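Local coordinates for hydrolase (Thermococcus thioreducens, PDB 6IAH), which acts as a phosphatase of the haloacid dehalogenase superfamily with diverse substrate specificity, binds magnesium, and may hydrolyse phosphoglycolate, at residues D8-D13 with K227-F232; G147-R152 with G194-D199; E175-L178 with R183-W186. One frame throughout, in Å; residues are numbered along the deposited sequence.

Contact 1. Residues D8-D13 with K227-F232; sequences DGVLID and KDVNEF. With MG (magnesium ion), chain B.
Val10 and Val229 meet with their side chains crossing at about a right angle. The first torsion of Val229 (68°) sets CG1 between its own backbone N and carbonyl carbon, a setting that puts this methyl 3.4 Å from Val10 O. It leaves CG2 anti to the N, where it lies 4.1 Å from Val10 CG1 and equally near Leu11 CD2, so one branch meets a carbonyl and the other meets methyls. Leu11 starts off pointing away, and only its far end swings back to complete the apolar patch. Phe5 of strand 2-5 touches both Leu11 and Val229. Asp228 suits the N-cap of helix 229-239: its OD1 takes Glu231 N at 2.9 Å, nearly along the C-O axis, with a weak bond from Asn230 N. Gly9 has a positive phi (89°) that would press a CB against Asp8 O, which calls for glycine; that same Asp8 O binds magnesium at 2.1 Å, with Asp6, Asp199 and waters completing the site. No direct hydrogen bond joins the segments. One water donates to Val10 O (2.8 Å) and accepts from Val229 N (2.9 Å), which implies that a buried, otherwise apolar contact relies on one bridging water to bond these two backbone groups.

Contact 2. Residues G147-R152 with G194-D199; sequences GVVTGR and GVYIGD. With MG (magnesium ion), chain B.
Val149 and Tyr196 lie on strands 145-149 and 194-198, which run parallel in one sheet but are not neighbours: strand 2-5 runs between them, and no backbone hydrogen bond joins the two segments. The link is made by a side chain long enough to span the gap. With CG anti to the backbone N (chi1 -169°), the Tyr196 ring reaches across until OH donates to Val149 O at 2.8 Å. The oxygen lies in the ring plane at its edge, and the bond meets the carbonyl at a C=O...donor angle of 145°. Tyr196 OH also pairs with Lys179 NZ. Val149 CB packs 3.9 Å from Tyr196 CE1, the two side chains crossing at about a right angle. Beside them, Val4 touches both side chains, and Phe206 meets the tyrosine edge-to-face. In this Rossmann-like HAD fold the active site gathers at the C-terminal ends of the parallel strands, where both segments leave the sheet. Thr150 probably belongs to the second HAD motif; its OG1 accepts from Arg152 N at 3.2 Å, an ST turn just past the strand end. A phenylalanine in place of Tyr196 would probably keep the ring packing but leave Val149 O without this donor and Lys179 NZ without its hydroxyl partner. At the end of the other segment, Asp199 delivers OD1 to magnesium at 2.0 Å, while OD2 receives a hydrogen bond of 2.6 Å from a metal-bound water.

Contact 3. Residues E175-L178 with R183-W186; sequences EAYL and RALW
Tyr177 turns its ring to the helix bearing Arg183 and Ala184 by a first torsion of -60°, with CG anti to the carbonyl carbon, and a second of -82°, which stands the ring roughly perpendicular to its stem. The arrangement belongs to a beta-alpha-beta crossover: the loop leaving strand 171-172 folds onto the first turn of helix 183-189, and the chain then runs into the parallel strand 194-198. The ring spans two consecutive residues of that turn. Near its root, Tyr177 CB sits only 3.5 Å from Ala184 CB, and Tyr177 CG lies 3.9 Å from Ala184 CA. Alanine suits the place, since its single methyl lets the loop come this close, and Val172 of the preceding strand touches both residues. Farther out, the aliphatic start of Arg183 is used rather than its charge: Arg183 CB approaches Tyr177 CE1 at 3.8 Å and the two side chains cross at about a right angle. From there Arg183 runs extended from CG to NE and carries its guanidinium away from the ring to a salt bridge between NH1 and Asp181, so its charge has a mate in the short connection between the segments. A tyrosine suits the place because one face of its ring lies over the Arg183 backbone, while its CD1-CE1 side meets Arg183 CB. No hydrogen bond crosses the contact, which is partly buried, and the side chain of Ala184 remains about 13 Å from a bound magnesium ion. Helix 201-213 lies beyond, touching Leu185 through Phe206 and Tyr210. On one face of the Tyr177 ring, Arg183 O stands 4.3 Å above the plane, over the ring centre.

In the fold
From the N terminus, the chain leaves strand 2-5 through 8-13, and contact 1 closes nearly the whole protein into one long loop when 227-232 returns at the start of the last helix. Contact 2 is nested inside it, joining 147-152 to 194-199 across the central strand. Contact 3, nested in turn inside contact 2, closes the short loop that runs from strand 171-172 into the first turn of helix 183-189; no loops cross. Contacts 1 and 2 share magnesium and its waters, and a salt bridge between Asp8 and Arg152 joins them directly. Contact 2 touches contact 3 where Val149 meets Ala184. Contacts 1 and 3 do not touch, their nearest atoms being about 11 Å apart.

Contact 1. Residues D8-D13 with K227-F232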
loop_
_atom_site.group_PDB
_atom_site.type_symbol
_atom_site.label_atom_id
_atom_site.label_comp_id
_atom_site.label_asym_id
_atom_site.label_seq_id
_atom_site.Cartn_x
_atom_site.Cartn_y
_atom_site.Cartn_z
ATOM N N ASP A 8 -2.347 5.308 -2.145
ATOM C CA ASP A 8 -1.301 4.727 -3.047
ATOM C C ASP A 8 -1.877 4.392 -4.420
ATOM O O ASP A 8 -2.801 3.610 -4.518
ATOM C CB ASP A 8 -0.697 3.452 -2.407
ATOM C CG ASP A 8 0.136 3.738 -1.112
ATOM O OD1 ASP A 8 0.344 4.904 -0.691
ATOM O OD2 ASP A 8 0.630 2.753 -0.506
ATOM N N GLY A 9 -1.304 4.955 -5.477
ATOM C CA GLY A 9 -1.773 4.785 -6.831
ATOM C C GLY A 9 -2.816 5.845 -7.224
ATOM O O GLY A 9 -3.229 5.853 -8.388
ATOM N N VAL A 10 -3.282 6.685 -6.268
ATOM C CA VAL A 10 -4.275 7.726 -6.530
ATOM C C VAL A 10 -3.671 9.096 -6.192
ATOM O O VAL A 10 -3.491 9.929 -7.089
ATOM C CB VAL A 10 -5.576 7.490 -5.716
ATOM C CG1 VAL A 10 -6.508 8.680 -5.815
ATOM C CG2 VAL A 10 -6.289 6.222 -6.189
ATOM N N LEU A 11 -3.413 9.382 -4.907
ATOM C CA LEU A 11 -2.742 10.645 -4.522
ATOM C C LEU A 11 -1.228 10.599 -4.690
ATOM O O LEU A 11 -0.628 11.646 -4.920
ATOM C CB LEU A 11 -3.064 11.033 -3.090
ATOM C CG LEU A 11 -4.574 11.113 -2.800
ATOM C CD1 LEU A 11 -4.881 11.389 -1.318
ATOM C CD2 LEU A 11 -5.285 12.138 -3.666
ATOM N N ILE A 12 -0.625 9.427 -4.454
ATOM C CA ILE A 12 0.840 9.246 -4.421
ATOM C C ILE A 12 1.228 8.085 -5.321
ATOM O O ILE A 12 0.599 6.986 -5.264
ATOM C CB ILE A 12 1.330 8.946 -2.982
ATOM C CG1 ILE A 12 1.151 10.210 -2.120
ATOM C CG2 ILE A 12 2.804 8.570 -2.963
ATOM C CD1 ILE A 12 1.397 10.004 -0.643
ATOM N N ASP A 13 2.251 8.314 -6.148
ATOM C CA ASP A 13 2.866 7.254 -6.949
ATOM C C ASP A 13 3.941 6.682 -6.040
ATOM O O ASP A 13 4.938 7.387 -5.734
ATOM C CB ASP A 13 3.496 7.837 -8.201
ATOM C CG ASP A 13 4.246 6.820 -9.051
ATOM O OD1 ASP A 13 4.476 5.649 -8.709
ATOM O OD2 ASP A 13 4.643 7.250 -10.146
ATOM N N LYS A 227 -8.610 9.999 -16.144
ATOM C CA LYS A 227 -7.142 9.893 -16.320
ATOM C C LYS A 227 -6.435 9.772 -14.990
ATOM O O LYS A 227 -5.664 8.857 -14.763
ATOM C CB LYS A 227 -6.584 11.113 -17.033
ATOM C CG LYS A 227 -5.109 10.956 -17.417
ATOM C CD LYS A 227 -4.609 12.255 -18.016
ATOM C CE LYS A 227 -3.162 12.093 -18.467
ATOM N NZ LYS A 227 -2.541 13.415 -18.760
ATOM N N ASP A 228 -6.724 10.698 -14.082
ATOM C CA ASP A 228 -6.095 10.668 -12.779
ATOM C C ASP A 228 -6.962 11.478 -11.856
ATOM O O ASP A 228 -7.992 12.032 -12.268
ATOM C CB ASP A 228 -4.680 11.232 -12.853
ATOM C CG ASP A 228 -4.626 12.649 -13.445
ATOM O OD1 ASP A 228 -5.472 13.521 -13.141
ATOM O OD2 ASP A 228 -3.693 12.900 -14.233
ATOM N N VAL A 229 -6.534 11.542 -10.605
ATOM C CA VAL A 229 -7.314 12.239 -9.552
ATOM C C VAL A 229 -7.453 13.741 -9.846
ATOM O O VAL A 229 -8.391 14.409 -9.402
ATOM C CB VAL A 229 -6.687 11.982 -8.176
ATOM C CG1 VAL A 229 -5.332 12.650 -8.042
ATOM C CG2 VAL A 229 -7.655 12.413 -7.050
ATOM N N ASN A 230 -6.507 14.304 -10.580
ATOM C CA ASN A 230 -6.552 15.765 -10.803
ATOM C C ASN A 230 -7.615 16.092 -11.798
ATOM O O ASN A 230 -8.329 17.070 -11.621
ATOM C CB ASN A 230 -5.177 16.283 -11.306
ATOM C CG ASN A 230 -4.111 16.160 -10.244
ATOM O OD1 ASN A 230 -4.360 16.463 -9.059
ATOM N ND2 ASN A 230 -2.932 15.691 -10.635
ATOM N N GLU A 231 -7.735 15.281 -12.851
ATOM C CA GLU A 231 -8.818 15.485 -13.818
ATOM C C GLU A 231 -10.147 15.264 -13.116
ATOM O O GLU A 231 -11.109 16.014 -13.309
ATOM C CB GLU A 231 -8.679 14.534 -14.992
ATOM C CG GLU A 231 -9.783 14.648 -16.026
ATOM C CD GLU A 231 -9.454 13.767 -17.213
ATOM O OE1 GLU A 231 -8.526 14.154 -17.937
ATOM O OE2 GLU A 231 -10.000 12.642 -17.334
ATOM N N PHE A 232 -10.191 14.236 -12.292
ATOM C CA PHE A 232 -11.377 14.044 -11.480
ATOM C C PHE A 232 -11.743 15.275 -10.657
ATOM O O PHE A 232 -12.921 15.736 -10.630
ATOM C CB PHE A 232 -11.260 12.821 -10.578
ATOM C CG PHE A 232 -12.498 12.665 -9.743
ATOM C CD1 PHE A 232 -13.643 12.160 -10.330
ATOM C CD2 PHE A 232 -12.574 13.241 -8.492
ATOM C CE1 PHE A 232 -14.808 12.080 -9.644
ATOM C CE2 PHE A 232 -13.784 13.191 -7.794
ATOM C CZ PHE A 232 -14.862 12.610 -8.386
HETATM MG MG MG B . -4.231 2.056 -4.176
HETATM O O HOH W 1 -4.521 9.615 -9.697
HETATM O O HOH W 2 -3.522 1.585 -2.367
HETATM O O HOH W 3 -2.836 0.943 -5.063
HETATM O O HOH W 4 -5.755 0.604 -4.036
#

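Contact 2. Residues G147-R152 with G194-D199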
loop_
_atom_site.group_PDB
_atom_site.type_symbol
_atom_site.label_atom_id
_atom_site.label_comp_id
_atom_site.label_asym_id
_atom_site.label_seq_id
_atom_site.Cartn_x
_atom_site.Cartn_y
_atom_site.Cartn_z
ATOM N N GLY A 147 -11.812 13.124 2.517
ATOM C CA GLY A 147 -11.346 12.103 3.389
ATOM C C GLY A 147 -10.479 11.105 2.732
ATOM O O GLY A 147 -10.359 11.103 1.479
ATOM N N VAL A 148 -9.830 10.262 3.532
ATOM C CA VAL A 148 -9.065 9.123 2.921
ATOM C C VAL A 148 -9.371 7.839 3.635
ATOM O O VAL A 148 -9.654 7.834 4.845
ATOM C CB VAL A 148 -7.509 9.320 2.851
ATOM C CG1 VAL A 148 -7.116 10.640 2.211
ATOM C CG2 VAL A 148 -6.815 9.096 4.177
ATOM N N VAL A 149 -9.333 6.736 2.900
ATOM C CA VAL A 149 -9.338 5.404 3.541
ATOM C C VAL A 149 -8.129 4.762 2.984
ATOM O O VAL A 149 -8.065 4.589 1.770
ATOM C CB VAL A 149 -10.606 4.583 3.232
ATOM C CG1 VAL A 149 -10.506 3.188 3.811
ATOM C CG2 VAL A 149 -11.877 5.293 3.718
ATOM N N THR A 150 -7.206 4.341 3.840
ATOM C CA THR A 150 -5.915 3.842 3.330
ATOM C C THR A 150 -5.431 2.666 4.166
ATOM O O THR A 150 -5.659 2.607 5.352
ATOM C CB THR A 150 -4.883 4.992 3.261
ATOM O OG1 THR A 150 -3.618 4.551 2.722
ATOM C CG2 THR A 150 -4.651 5.615 4.563
ATOM N N GLY A 151 -4.687 1.764 3.541
ATOM C CA GLY A 151 -3.972 0.709 4.254
ATOM C C GLY A 151 -2.744 1.214 5.009
ATOM O O GLY A 151 -2.167 0.463 5.807
ATOM N N ARG A 152 -2.368 2.475 4.784
ATOM C CA ARG A 152 -1.271 3.091 5.523
ATOM C C ARG A 152 -1.614 3.165 7.029
ATOM O O ARG A 152 -2.756 3.333 7.388
ATOM C CB ARG A 152 -0.956 4.497 4.961
ATOM C CG ARG A 152 -0.096 4.524 3.681
ATOM C CD ARG A 152 0.040 5.964 3.111
ATOM N NE ARG A 152 0.842 5.940 1.868
ATOM C CZ ARG A 152 2.078 6.351 1.754
ATOM N NH1 ARG A 152 2.728 6.921 2.799
ATOM N NH2 ARG A 152 2.679 6.180 0.544
ATOM N N GLY A 194 -21.482 10.499 -1.572
ATOM C CA GLY A 194 -20.135 10.800 -2.010
ATOM C C GLY A 194 -19.616 9.836 -3.020
ATOM O O GLY A 194 -20.355 8.985 -3.569
ATOM N N VAL A 195 -18.307 9.973 -3.244
ATOM C CA VAL A 195 -17.575 9.130 -4.155
ATOM C C VAL A 195 -16.227 8.698 -3.526
ATOM O O VAL A 195 -15.612 9.484 -2.780
ATOM C CB VAL A 195 -17.354 9.851 -5.499
ATOM C CG1 VAL A 195 -16.619 11.176 -5.346
ATOM C CG2 VAL A 195 -16.659 8.943 -6.534
ATOM N N TYR A 196 -15.793 7.465 -3.854
ATOM C CA TYR A 196 -14.489 6.957 -3.490
ATOM C C TYR A 196 -13.684 6.865 -4.756
ATOM O O TYR A 196 -14.158 6.296 -5.710
ATOM C CB TYR A 196 -14.560 5.577 -2.834
ATOM C CG TYR A 196 -13.250 5.148 -2.211
ATOM C CD1 TYR A 196 -12.795 5.710 -1.014
ATOM C CD2 TYR A 196 -12.419 4.204 -2.831
ATOM C CE1 TYR A 196 -11.565 5.331 -0.467
ATOM C CE2 TYR A 196 -11.203 3.802 -2.278
ATOM C CZ TYR A 196 -10.762 4.374 -1.112
ATOM O OH TYR A 196 -9.532 4.002 -0.586
ATOM N N ILE A 197 -12.453 7.366 -4.710
ATOM C CA ILE A 197 -11.477 7.298 -5.856
ATOM C C ILE A 197 -10.396 6.278 -5.538
ATOM O O ILE A 197 -9.634 6.496 -4.589
ATOM C CB ILE A 197 -10.807 8.663 -6.083
ATOM C CG1 ILE A 197 -11.786 9.843 -5.982
ATOM C CG2 ILE A 197 -10.003 8.647 -7.396
ATOM C CD1 ILE A 197 -13.029 9.713 -6.807
ATOM N N GLY A 198 -10.351 5.164 -6.319
ATOM C CA GLY A 198 -9.426 4.058 -6.120
ATOM C C GLY A 198 -8.634 3.844 -7.420
ATOM O O GLY A 198 -8.928 4.474 -8.410
ATOM N N ASP A 199 -7.615 3.017 -7.317
ATOM C CA ASP A 199 -6.818 2.541 -8.491
ATOM C C ASP A 199 -6.923 1.006 -8.700
ATOM O O ASP A 199 -6.464 0.530 -9.677
ATOM C CB ASP A 199 -5.378 2.998 -8.338
ATOM C CG ASP A 199 -4.644 2.329 -7.187
ATOM O OD1 ASP A 199 -5.088 2.360 -5.996
ATOM O OD2 ASP A 199 -3.563 1.770 -7.448
HETATM MG MG MG B . -4.231 2.056 -4.176
HETATM O O HOH W 3 -2.836 0.943 -5.063
HETATM O O HOH W 2 -3.522 1.585 -2.367
HETATM O O HOH W 4 -5.755 0.604 -4.036
#

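Contact 3. Residues E175-L178 with R183-W186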
loop_
_atom_site.group_PDB
_atom_site.type_symbol
_atom_site.label_atom_id
_atom_site.label_comp_id
_atom_site.label_asym_id
_atom_site.label_seq_id
_atom_site.Cartn_x
_atom_site.Cartn_y
_atom_site.Cartn_z
ATOM N N GLU A 175 -5.014 0.968 11.507
ATOM C CA GLU A 175 -5.283 0.808 12.951
ATOM C C GLU A 175 -6.761 0.575 13.230
ATOM O O GLU A 175 -7.106 0.098 14.305
ATOM C CB GLU A 175 -4.914 2.080 13.763
ATOM C CG GLU A 175 -3.417 2.386 13.894
ATOM C CD GLU A 175 -2.826 3.000 12.639
ATOM O OE1 GLU A 175 -3.631 3.377 11.760
ATOM O OE2 GLU A 175 -1.578 3.051 12.507
ATOM N N ALA A 176 -7.629 1.013 12.332
ATOM C CA ALA A 176 -9.043 1.058 12.605
ATOM C C ALA A 176 -9.810 -0.027 11.795
ATOM O O ALA A 176 -10.495 -0.906 12.410
ATOM C CB ALA A 176 -9.539 2.457 12.329
ATOM N N TYR A 177 -9.619 -0.015 10.453
ATOM C CA TYR A 177 -10.365 -0.834 9.476
ATOM C C TYR A 177 -9.483 -1.095 8.275
ATOM O O TYR A 177 -8.485 -0.421 8.093
ATOM C CB TYR A 177 -11.635 -0.144 8.993
ATOM C CG TYR A 177 -12.601 0.157 10.120
ATOM C CD1 TYR A 177 -13.456 -0.827 10.599
ATOM C CD2 TYR A 177 -12.610 1.381 10.742
ATOM C CE1 TYR A 177 -14.318 -0.574 11.635
ATOM C CE2 TYR A 177 -13.458 1.619 11.830
ATOM C CZ TYR A 177 -14.324 0.632 12.235
ATOM O OH TYR A 177 -15.203 0.829 13.296
ATOM N N LEU A 178 -9.805 -2.123 7.514
ATOM C CA LEU A 178 -9.046 -2.434 6.311
ATOM C C LEU A 178 -10.008 -2.691 5.156
ATOM O O LEU A 178 -10.937 -3.513 5.250
ATOM C CB LEU A 178 -8.102 -3.638 6.504
ATOM C CG LEU A 178 -6.847 -3.659 5.594
ATOM C CD1 LEU A 178 -5.831 -2.577 6.020
ATOM C CD2 LEU A 178 -6.148 -5.029 5.555
ATOM N N ARG A 183 -17.190 -1.014 6.565
ATOM C CA ARG A 183 -17.246 -0.210 7.811
ATOM C C ARG A 183 -16.200 0.924 7.801
ATOM O O ARG A 183 -16.379 1.912 8.465
ATOM C CB ARG A 183 -16.982 -1.095 9.032
ATOM C CG ARG A 183 -18.021 -2.189 9.249
ATOM C CD ARG A 183 -17.532 -3.283 10.208
ATOM N NE ARG A 183 -18.501 -4.376 10.285
ATOM C CZ ARG A 183 -18.702 -5.319 9.360
ATOM N NH1 ARG A 183 -17.974 -5.354 8.235
ATOM N NH2 ARG A 183 -19.648 -6.258 9.562
ATOM N N ALA A 184 -15.111 0.758 7.042
ATOM C CA ALA A 184 -14.090 1.785 6.861
ATOM C C ALA A 184 -14.642 3.066 6.221
ATOM O O ALA A 184 -14.270 4.181 6.597
ATOM C CB ALA A 184 -12.918 1.236 5.995
ATOM N N LEU A 185 -15.568 2.885 5.273
ATOM C CA LEU A 185 -16.143 3.987 4.577
ATOM C C LEU A 185 -17.266 4.546 5.448
ATOM O O LEU A 185 -17.398 5.776 5.592
ATOM C CB LEU A 185 -16.627 3.547 3.177
ATOM C CG LEU A 185 -17.113 4.685 2.249
ATOM C CD1 LEU A 185 -16.198 5.932 2.103
ATOM C CD2 LEU A 185 -17.425 4.051 0.877
ATOM N N TRP A 186 -18.040 3.678 6.071
ATOM C CA TRP A 186 -19.107 4.148 6.956
ATOM C C TRP A 186 -18.556 4.992 8.081
ATOM O O TRP A 186 -19.133 6.009 8.448
ATOM C CB TRP A 186 -19.876 2.973 7.537
ATOM C CG TRP A 186 -20.877 3.390 8.525
ATOM C CD1 TRP A 186 -20.721 3.438 9.872
ATOM C CD2 TRP A 186 -22.189 3.879 8.242
ATOM N NE1 TRP A 186 -21.888 3.899 10.455
ATOM C CE2 TRP A 186 -22.804 4.163 9.468
ATOM C CE3 TRP A 186 -22.916 4.051 7.068
ATOM C CZ2 TRP A 186 -24.129 4.631 9.555
ATOM C CZ3 TRP A 186 -24.241 4.507 7.150
ATOM C CH2 TRP A 186 -24.829 4.791 8.382
#